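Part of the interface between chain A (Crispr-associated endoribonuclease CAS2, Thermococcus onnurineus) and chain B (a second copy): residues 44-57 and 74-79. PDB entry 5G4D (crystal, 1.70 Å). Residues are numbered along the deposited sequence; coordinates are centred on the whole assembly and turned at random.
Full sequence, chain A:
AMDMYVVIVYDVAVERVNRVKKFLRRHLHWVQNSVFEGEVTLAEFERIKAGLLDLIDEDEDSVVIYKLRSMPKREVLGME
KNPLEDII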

ATOM      1  N   GLU A  44     -17.850  -9.684  -3.428  1.00 20.14           N
ATOM      2  CA  GLU A  44     -17.396  -8.383  -3.902  1.00 19.77           C
ATOM      3  C   GLU A  44     -15.898  -8.405  -4.174  1.00 22.09           C
ATOM      4  O   GLU A  44     -15.438  -7.815  -5.159  1.00 21.18           O
ATOM      5  CB  GLU A  44     -17.774  -7.291  -2.894  1.00 22.80           C
ATOM      6  CG  GLU A  44     -17.141  -5.916  -3.123  1.00 25.26           C
ATOM      7  CD  GLU A  44     -17.854  -5.086  -4.178  1.00 31.91           C
ATOM      8  OE1 GLU A  44     -18.708  -5.640  -4.903  1.00 34.61           O
ATOM      9  OE2 GLU A  44     -17.558  -3.871  -4.281  1.00 32.14           O
ATOM     10  N   PHE A  45     -15.120  -9.109  -3.341  1.00 19.38           N
ATOM     11  CA  PHE A  45     -13.702  -9.267  -3.654  1.00 20.68           C
ATOM     12  C   PHE A  45     -13.507  -9.957  -5.000  1.00 24.58           C
ATOM     13  O   PHE A  45     -12.646  -9.553  -5.791  1.00 20.90           O
ATOM     14  CB  PHE A  45     -12.965 -10.048  -2.562  1.00 26.23           C
ATOM     15  CG  PHE A  45     -11.617 -10.526  -3.012  1.00 28.24           C
ATOM     16  CD1 PHE A  45     -10.573  -9.628  -3.157  1.00 31.40           C
ATOM     17  CD2 PHE A  45     -11.414 -11.847  -3.362  1.00 28.47           C
ATOM     18  CE1 PHE A  45      -9.334 -10.052  -3.612  1.00 31.76           C
ATOM     19  CE2 PHE A  45     -10.186 -12.278  -3.817  1.00 32.26           C
ATOM     20  CZ  PHE A  45      -9.144 -11.378  -3.947  1.00 32.76           C
ATOM     21  N   GLU A  46     -14.306 -10.993  -5.289  1.00 21.43           N
ATOM     22  CA  GLU A  46     -14.175 -11.675  -6.575  1.00 23.68           C
ATOM     23  C   GLU A  46     -14.488 -10.736  -7.730  1.00 21.62           C
ATOM     24  O   GLU A  46     -13.855 -10.814  -8.789  1.00 20.05           O
ATOM     25  CB  GLU A  46     -15.092 -12.902  -6.634  1.00 26.00           C
ATOM     26  CG  GLU A  46     -14.675 -14.029  -5.716  1.00 26.64           C
ATOM     27  CD  GLU A  46     -13.281 -14.551  -6.018  1.00 29.60           C
ATOM     28  OE1 GLU A  46     -12.892 -14.593  -7.202  1.00 32.22           O
ATOM     29  OE2 GLU A  46     -12.568 -14.921  -5.061  1.00 35.60           O
ATOM     30  N   ARG A  47     -15.468  -9.849  -7.546  1.00 18.33           N
ATOM     31  CA  ARG A  47     -15.835  -8.914  -8.601  1.00 20.56           C
ATOM     32  C   ARG A  47     -14.773  -7.837  -8.770  1.00 21.30           C
ATOM     33  O   ARG A  47     -14.502  -7.394  -9.894  1.00 19.93           O
ATOM     34  CB  ARG A  47     -17.194  -8.287  -8.296  1.00 25.12           C
ATOM     35  CG  ARG A  47     -18.367  -9.210  -8.613  1.00 28.26           C
ATOM     36  CD  ARG A  47     -19.701  -8.477  -8.601  1.00 30.58           C
ATOM     37  NE  ARG A  47     -19.965  -7.771  -7.346  1.00 35.78           N
ATOM     38  CZ  ARG A  47     -20.347  -8.373  -6.223  1.00 32.27           C
ATOM     39  NH1 ARG A  47     -20.475  -9.689  -6.200  1.00 34.82           N
ATOM     40  NH2 ARG A  47     -20.582  -7.673  -5.120  1.00 32.24           N
ATOM     41  N   ILE A  48     -14.169  -7.398  -7.663  1.00 20.07           N
ATOM     42  CA  ILE A  48     -13.067  -6.444  -7.756  1.00 20.38           C
ATOM     43  C   ILE A  48     -11.893  -7.066  -8.500  1.00 18.39           C
ATOM     44  O   ILE A  48     -11.304  -6.451  -9.395  1.00 19.52           O
ATOM     45  CB  ILE A  48     -12.644  -5.971  -6.358  1.00 18.61           C
ATOM     46  CG1 ILE A  48     -13.724  -5.076  -5.746  1.00 17.57           C
ATOM     47  CG2 ILE A  48     -11.285  -5.219  -6.438  1.00 17.49           C
ATOM     48  CD1 ILE A  48     -13.469  -4.721  -4.273  1.00 18.99           C
ATOM     49  N   LYS A  49     -11.521  -8.286  -8.112  1.00 19.22           N
ATOM     50  CA  LYS A  49     -10.433  -8.984  -8.792  1.00 20.31           C
ATOM     51  C   LYS A  49     -10.728  -9.144 -10.280  1.00 22.05           C
ATOM     52  O   LYS A  49      -9.863  -8.890 -11.126  1.00 20.71           O
ATOM     53  CB  LYS A  49     -10.192 -10.342  -8.132  1.00 20.77           C
ATOM     54  CG  LYS A  49      -9.222 -11.231  -8.887  1.00 25.22           C
ATOM     55  CD  LYS A  49      -9.017 -12.550  -8.168  1.00 26.98           C
ATOM     56  CE  LYS A  49      -8.280 -13.543  -9.055  1.00 30.78           C
ATOM     57  NZ  LYS A  49      -8.088 -14.848  -8.354  1.00 26.56           N
ATOM     58  N   ALA A  50     -11.954  -9.555 -10.625  1.00 22.18           N
ATOM     59  CA  ALA A  50     -12.293  -9.739 -12.036  1.00 23.32           C
ATOM     60  C   ALA A  50     -12.290  -8.414 -12.794  1.00 22.56           C
ATOM     61  O   ALA A  50     -11.859  -8.359 -13.955  1.00 24.24           O
ATOM     62  CB  ALA A  50     -13.651 -10.431 -12.169  1.00 20.58           C
ATOM     63  N   GLY A  51     -12.775  -7.339 -12.166  1.00 19.05           N
ATOM     64  CA  GLY A  51     -12.709  -6.034 -12.806  1.00 21.17           C
ATOM     65  C   GLY A  51     -11.285  -5.587 -13.065  1.00 23.04           C
ATOM     66  O   GLY A  51     -10.973  -5.048 -14.133  1.00 22.52           O
ATOM     67  N   LEU A  52     -10.395  -5.803 -12.091  1.00 19.49           N
ATOM     68  CA  LEU A  52      -9.000  -5.404 -12.257  1.00 20.29           C
ATOM     69  C   LEU A  52      -8.322  -6.207 -13.362  1.00 24.35           C
ATOM     70  O   LEU A  52      -7.570  -5.650 -14.171  1.00 21.20           O
ATOM     71  CB  LEU A  52      -8.252  -5.562 -10.927  1.00 18.22           C
ATOM     72  CG  LEU A  52      -8.637  -4.523  -9.877  1.00 17.27           C
ATOM     73  CD1 LEU A  52      -8.043  -4.917  -8.539  1.00 16.28           C
ATOM     74  CD2 LEU A  52      -8.163  -3.105 -10.280  1.00 14.95           C
ATOM     75  N   LEU A  53      -8.589  -7.515 -13.421  1.00 23.13           N
ATOM     76  CA  LEU A  53      -7.992  -8.349 -14.461  1.00 23.78           C
ATOM     77  C   LEU A  53      -8.421  -7.908 -15.855  1.00 28.08           C
ATOM     78  O   LEU A  53      -7.642  -8.019 -16.807  1.00 27.53           O
ATOM     79  CB  LEU A  53      -8.359  -9.814 -14.218  1.00 26.49           C
ATOM     80  CG  LEU A  53      -7.687 -10.423 -12.983  1.00 25.95           C
ATOM     81  CD1 LEU A  53      -8.326 -11.753 -12.589  1.00 27.09           C
ATOM     82  CD2 LEU A  53      -6.188 -10.600 -13.226  1.00 25.71           C
ATOM     83  N   ASP A  54      -9.637  -7.377 -15.992  1.00 26.54           N
ATOM     84  CA  ASP A  54     -10.086  -6.886 -17.289  1.00 29.75           C
ATOM     85  C   ASP A  54      -9.392  -5.593 -17.687  1.00 28.99           C
ATOM     86  O   ASP A  54      -9.291  -5.302 -18.884  1.00 30.38           O
ATOM     87  CB  ASP A  54     -11.602  -6.689 -17.281  1.00 30.84           C
ATOM     88  CG  ASP A  54     -12.355  -7.991 -17.479  1.00 39.05           C
ATOM     89  OD1 ASP A  54     -11.939  -8.784 -18.351  1.00 45.35           O
ATOM     90  OD2 ASP A  54     -13.348  -8.231 -16.759  1.00 40.30           O
ATOM     91  N   LEU A  55      -8.903  -4.821 -16.720  1.00 24.13           N
ATOM     92  CA  LEU A  55      -8.332  -3.513 -17.005  1.00 26.03           C
ATOM     93  C   LEU A  55      -6.812  -3.510 -17.095  1.00 29.15           C
ATOM     94  O   LEU A  55      -6.246  -2.560 -17.644  1.00 31.24           O
ATOM     95  CB  LEU A  55      -8.762  -2.508 -15.926  1.00 25.05           C
ATOM     96  CG  LEU A  55     -10.248  -2.173 -15.877  1.00 27.30           C
ATOM     97  CD1 LEU A  55     -10.558  -1.394 -14.622  1.00 23.97           C
ATOM     98  CD2 LEU A  55     -10.637  -1.373 -17.102  1.00 26.01           C
ATOM     99  N   ILE A  56      -6.130  -4.517 -16.564  1.00 22.74           N
ATOM    100  CA  ILE A  56      -4.681  -4.500 -16.535  1.00 26.18           C
ATOM    101  C   ILE A  56      -4.124  -5.407 -17.624  1.00 26.02           C
ATOM    102  O   ILE A  56      -4.813  -6.267 -18.179  1.00 25.58           O
ATOM    103  CB  ILE A  56      -4.123  -4.899 -15.149  1.00 24.33           C
ATOM    104  CG1 ILE A  56      -4.411  -6.375 -14.842  1.00 25.11           C
ATOM    105  CG2 ILE A  56      -4.702  -3.988 -14.078  1.00 19.78           C
ATOM    106  CD1 ILE A  56      -3.686  -6.908 -13.612  1.00 22.79           C
ATOM    107  N   ASP A  57      -2.853  -5.179 -17.948  1.00 22.80           N
ATOM    108  CA  ASP A  57      -2.047  -6.068 -18.775  1.00 28.18           C
ATOM    109  C   ASP A  57      -1.206  -6.905 -17.821  1.00 29.63           C
ATOM    110  O   ASP A  57      -0.288  -6.389 -17.179  1.00 28.17           O
ATOM    111  CB  ASP A  57      -1.176  -5.256 -19.735  1.00 28.13           C
ATOM    112  CG  ASP A  57      -0.302  -6.120 -20.638  1.00 35.10           C
ATOM    113  OD1 ASP A  57       0.141  -7.215 -20.232  1.00 34.79           O
ATOM    114  OD2 ASP A  57      -0.045  -5.675 -21.774  1.00 35.42           O
TER
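Chain B, residues 74-79: REVLGM

Chain B meets the chain A helix as an extended strand. Residues 74-78 continue a strand that begins earlier in the chain, and from Arg B74 to Leu B77 the phi/psi pairs are those of a β conformation, from -151/155 to -104/131. The strand runs nearly along helix 44-55: the angle between their N-to-C directions is 26°, and the axes approach to 9.1 Å. That separation leaves room for one layer of side chains between the two backbones. The register is set by Leu A53 and Leu B77, whose CA atoms lie 7.1 Å apart.

The alternation of the strand decides what reaches chain A. Glu B75 and Leu B77 direct their CA-to-CB bonds toward the helix, whereas the side chain of Val B76, between them, comes no closer than 8.1 Å to it. Leu B77 is the main bump, with 101 Å² of its surface covered, the largest share of any residue here. Its hollow is built from four residues of chain A. CD1 of Leu B77 rests 3.8 Å from CB of Leu A52, and CD2 lies 3.9 Å from CG of Lys A49, so the aliphatic part of the lysine forms part of the wall. At the base of the leucine, its CB is 4.2 Å from CD2 of Leu A53 and 4.0 Å from CD1 of Ile A56. Leu B77 itself has chi1 -49° (m) and chi2 -177° (t).

One turn or so nearer the start of the chain A stretch, the contact becomes polar. Lys A49 is fully extended, all four chi angles being t, and this carries NZ to 2.7 Å from OE2 of Glu B75. The pair is a hydrogen bond, donated by the lysine, within a salt bridge. The other carboxylate oxygen, OE1, lies 3.4 Å from CZ of Phe A45, near the plane of the ring and at its edge, and is hydrogen-bonded elsewhere in the structure.

At the far end, Gly B78 leaves a low place over Ile A56, whose CD1 is 4.3 Å from N of Gly B78. A CB built ideally on this glycine would point toward chain A and stand 3.7 Å from CD1 of Ile A56. The backbone makes the stronger case: at phi/psi 82/-152 such a CB would be jammed against the preceding carbonyl oxygen, which by itself calls for glycine. Met B79 then turns its CA-to-CB bond away. In all, the two stretches bury 324 Å², both sides summed.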

ATOM      1  N   ARG B  74      -1.714 -12.145   0.954  1.00 21.64           N
ATOM      2  CA  ARG B  74      -1.971 -11.255  -0.169  1.00 17.84           C
ATOM      3  C   ARG B  74      -2.121 -12.067  -1.441  1.00 22.92           C
ATOM      4  O   ARG B  74      -1.607 -13.181  -1.554  1.00 22.43           O
ATOM      5  CB  ARG B  74      -0.859 -10.205  -0.321  1.00 16.65           C
ATOM      6  CG  ARG B  74       0.378 -10.641  -1.118  1.00 21.81           C
ATOM      7  CD  ARG B  74       1.313 -11.548  -0.309  1.00 21.31           C
ATOM      8  NE  ARG B  74       1.549 -11.070   1.057  1.00 21.10           N
ATOM      9  CZ  ARG B  74       2.426 -10.120   1.377  1.00 19.10           C
ATOM     10  NH1 ARG B  74       3.145  -9.519   0.428  1.00 21.95           N
ATOM     11  NH2 ARG B  74       2.558  -9.751   2.638  1.00 19.15           N
ATOM     12  N   GLU B  75      -2.849 -11.488  -2.398  1.00 20.09           N
ATOM     13  CA  GLU B  75      -2.966 -12.025  -3.747  1.00 18.45           C
ATOM     14  C   GLU B  75      -2.381 -11.012  -4.717  1.00 20.66           C
ATOM     15  O   GLU B  75      -2.633  -9.814  -4.589  1.00 19.20           O
ATOM     16  CB  GLU B  75      -4.421 -12.313  -4.112  1.00 21.31           C
ATOM     17  CG  GLU B  75      -4.606 -12.647  -5.583  1.00 24.51           C
ATOM     18  CD  GLU B  75      -5.868 -13.434  -5.870  1.00 28.12           C
ATOM     19  OE1 GLU B  75      -6.766 -13.495  -4.996  1.00 26.24           O
ATOM     20  OE2 GLU B  75      -5.948 -14.009  -6.981  1.00 29.09           O
ATOM     21  N   VAL B  76      -1.595 -11.489  -5.678  1.00 20.47           N
ATOM     22  CA  VAL B  76      -0.973 -10.638  -6.680  1.00 21.37           C
ATOM     23  C   VAL B  76      -1.675 -10.871  -8.008  1.00 23.71           C
ATOM     24  O   VAL B  76      -1.857 -12.021  -8.426  1.00 24.65           O
ATOM     25  CB  VAL B  76       0.535 -10.912  -6.804  1.00 22.46           C
ATOM     26  CG1 VAL B  76       1.162  -9.989  -7.841  1.00 27.25           C
ATOM     27  CG2 VAL B  76       1.211 -10.743  -5.458  1.00 25.43           C
ATOM     28  N   LEU B  77      -2.088  -9.784  -8.655  1.00 22.71           N
ATOM     29  CA  LEU B  77      -2.602  -9.821 -10.015  1.00 20.06           C
ATOM     30  C   LEU B  77      -1.524  -9.285 -10.943  1.00 23.94           C
ATOM     31  O   LEU B  77      -0.964  -8.216 -10.687  1.00 27.30           O
ATOM     32  CB  LEU B  77      -3.878  -8.989 -10.160  1.00 23.59           C
ATOM     33  CG  LEU B  77      -4.978  -9.209  -9.123  1.00 22.21           C
ATOM     34  CD1 LEU B  77      -6.217  -8.367  -9.424  1.00 22.42           C
ATOM     35  CD2 LEU B  77      -5.340 -10.683  -9.040  1.00 24.34           C
ATOM     36  N   GLY B  78      -1.245 -10.016 -12.021  1.00 27.31           N
ATOM     37  CA  GLY B  78      -0.173  -9.630 -12.916  1.00 28.10           C
ATOM     38  C   GLY B  78       1.186 -10.080 -12.400  1.00 30.20           C
ATOM     39  O   GLY B  78       1.305 -11.070 -11.682  1.00 36.18           O
ATOM     40  N   MET B  79       2.215  -9.328 -12.777  1.00 31.18           N
ATOM     41  CA  MET B  79       3.599  -9.598 -12.384  1.00 38.05           C
ATOM     42  C   MET B  79       4.024 -11.024 -12.706  1.00 42.03           C
ATOM     43  O   MET B  79       4.674 -11.271 -13.721  1.00 46.95           O
ATOM     44  CB  MET B  79       3.804  -9.321 -10.888  1.00 38.49           C
ATOM     45  CG  MET B  79       4.911 -10.152 -10.249  1.00 35.51           C
ATOM     46  SD  MET B  79       6.041  -9.183  -9.233  1.00 56.84           S
ATOM     47  CE  MET B  79       6.828  -8.163 -10.476  1.00 42.53           C
TER